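Peroxiredoxin 5 (Alvinella pompejana, PDB 2XHF) probably reduces hydrogen peroxide and organic peroxides as an antioxidant enzyme of the thioredoxin-fold peroxiredoxin family. Local coordinates at residues G17-D22 with D142-S147. Residues are numbered along the deposited sequence; the frame is centred on the assembly and turned at random.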
# COMPACT_ATOMS: atom_id res chain seq x y z
N GLY A 17 2.26 30.70 8.88
CA GLY A 17 2.94 31.66 8.04
C GLY A 17 3.99 31.00 7.17
O GLY A 17 4.42 31.59 6.17
N ASP A 18 4.42 29.81 7.54
CA ASP A 18 5.39 29.06 6.75
C ASP A 18 4.81 28.64 5.40
O ASP A 18 3.61 28.35 5.29
CB ASP A 18 5.85 27.80 7.49
CG ASP A 18 6.71 28.09 8.70
OD1 ASP A 18 7.12 29.25 8.89
OD2 ASP A 18 6.98 27.14 9.47
N ILE A 19 5.66 28.63 4.38
CA ILE A 19 5.32 28.03 3.09
C ILE A 19 5.53 26.53 3.22
O ILE A 19 6.57 26.08 3.70
CB ILE A 19 6.19 28.65 1.95
CG1 ILE A 19 5.96 30.17 1.89
CG2 ILE A 19 5.87 28.01 0.63
CD1 ILE A 19 6.77 30.88 0.85
N ILE A 20 4.55 25.73 2.81
CA ILE A 20 4.73 24.27 2.90
C ILE A 20 5.87 23.81 1.99
O ILE A 20 6.17 24.45 0.98
CB ILE A 20 3.42 23.48 2.56
CG1 ILE A 20 3.03 23.64 1.08
CG2 ILE A 20 2.27 23.92 3.50
CD1 ILE A 20 1.78 22.84 0.67
N PRO A 21 6.52 22.69 2.34
CA PRO A 21 7.61 22.17 1.50
C PRO A 21 7.16 21.98 0.06
O PRO A 21 6.09 21.46 -0.20
CB PRO A 21 7.94 20.82 2.14
CG PRO A 21 7.55 20.99 3.56
CD PRO A 21 6.31 21.85 3.54
N ASP A 22 8.03 22.42 -0.84
CA ASP A 22 7.78 22.44 -2.27
C ASP A 22 8.36 21.14 -2.82
O ASP A 22 9.45 21.13 -3.38
CB ASP A 22 8.50 23.68 -2.83
CG ASP A 22 8.15 24.01 -4.27
OD1 ASP A 22 7.24 23.39 -4.87
OD2 ASP A 22 8.80 24.96 -4.78
N ASP A 142 -2.74 29.64 -0.45
CA ASP A 142 -1.69 29.94 -1.43
C ASP A 142 -0.37 29.38 -0.93
O ASP A 142 0.67 30.03 -0.99
CB ASP A 142 -1.56 31.45 -1.67
CG ASP A 142 -0.60 31.79 -2.80
OD1 ASP A 142 -0.53 31.00 -3.77
OD2 ASP A 142 0.08 32.84 -2.71
N ASN A 143 -0.43 28.14 -0.47
CA ASN A 143 0.72 27.37 -0.00
C ASN A 143 1.35 27.79 1.31
O ASN A 143 2.36 27.23 1.72
CB ASN A 143 1.74 27.18 -1.12
CG ASN A 143 1.18 26.33 -2.20
OD1 ASN A 143 0.70 25.24 -1.92
ND2 ASN A 143 1.20 26.81 -3.44
N LYS A 144 0.71 28.73 1.99
CA LYS A 144 1.15 29.15 3.31
C LYS A 144 0.24 28.51 4.37
O LYS A 144 -0.96 28.38 4.18
CB LYS A 144 1.07 30.67 3.43
CG LYS A 144 2.14 31.41 2.65
CD LYS A 144 2.01 32.92 2.86
CE LYS A 144 3.18 33.68 2.26
NZ LYS A 144 3.38 33.37 0.81
N ILE A 145 0.82 28.15 5.51
CA ILE A 145 0.05 27.56 6.59
C ILE A 145 -0.71 28.65 7.35
O ILE A 145 -0.10 29.62 7.82
CB ILE A 145 0.97 26.74 7.52
CG1 ILE A 145 1.56 25.56 6.75
CG2 ILE A 145 0.23 26.28 8.76
CD1 ILE A 145 2.66 24.83 7.49
N ARG A 146 -2.03 28.53 7.41
CA ARG A 146 -2.86 29.46 8.19
C ARG A 146 -3.20 28.92 9.57
O ARG A 146 -3.44 29.69 10.49
CB ARG A 146 -4.16 29.78 7.45
CG ARG A 146 -4.05 30.68 6.25
CD ARG A 146 -5.46 30.98 5.74
NE ARG A 146 -5.71 32.40 5.52
CZ ARG A 146 -5.98 33.27 6.49
NH1 ARG A 146 -6.00 32.89 7.75
NH2 ARG A 146 -6.20 34.54 6.18
N SER A 147 -3.23 27.60 9.70
CA SER A 147 -3.56 26.93 10.96
C SER A 147 -2.99 25.52 10.98
O SER A 147 -2.96 24.85 9.95
CB SER A 147 -5.09 26.87 11.14
OG SER A 147 -5.43 26.24 12.35
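A single antiparallel beta bridge, I19 with K144, lays the N-terminal segment 17-22 along the start of strand 144-150, the outermost strand on its side of the thioredoxin-fold sheet within this chain. I19 CA and K144 CA are 4.3 Å apart, and the bonds between their flanking residues identify a non-hydrogen-bonded pair. I20 N donates to N143 O at 2.9 Å. On the other side of the pair, I145 N donates to D18 O at 2.8 Å. The first is nearly linear, with an N-H...O angle of 166°. Two CA-H...O contacts, I19 CA to N143 O and K144 CA to D18 O, give each of these carbonyl oxygens a second, weaker partner.

Beyond the bridge the register slips by one residue. G17 N, rather than D18 N, reaches I145 O at 2.8 Å, while I145 N keeps D18 O; with G17 at phi 104°, this pattern fits a G1 beta bulge opposite I145. At the other end, D142 and N143 both have left-handed backbone angles, consistent with a type I' hairpin turn from strand 136-141.

Side chains meet on two faces. On the exposed one, I19 CG1 approaches K144 CG at 4.1 Å, aliphatic to aliphatic. On the buried one, I20 and I145 also contact I140 and M138 of strand 136-141, respectively, which continues this apolar layer over the sheet. N143 ND2 is satisfied by H37 O at helix 37-40, and H37 NE2 bonds I20 O, tying both segments to that helix. I20 CG1 lies between its backbone N and carbonyl carbon (chi1 67°), leaving CG2 to touch I145 CG1 at 3.7 Å, while CD1 lies 3.7 Å from N143 OD1.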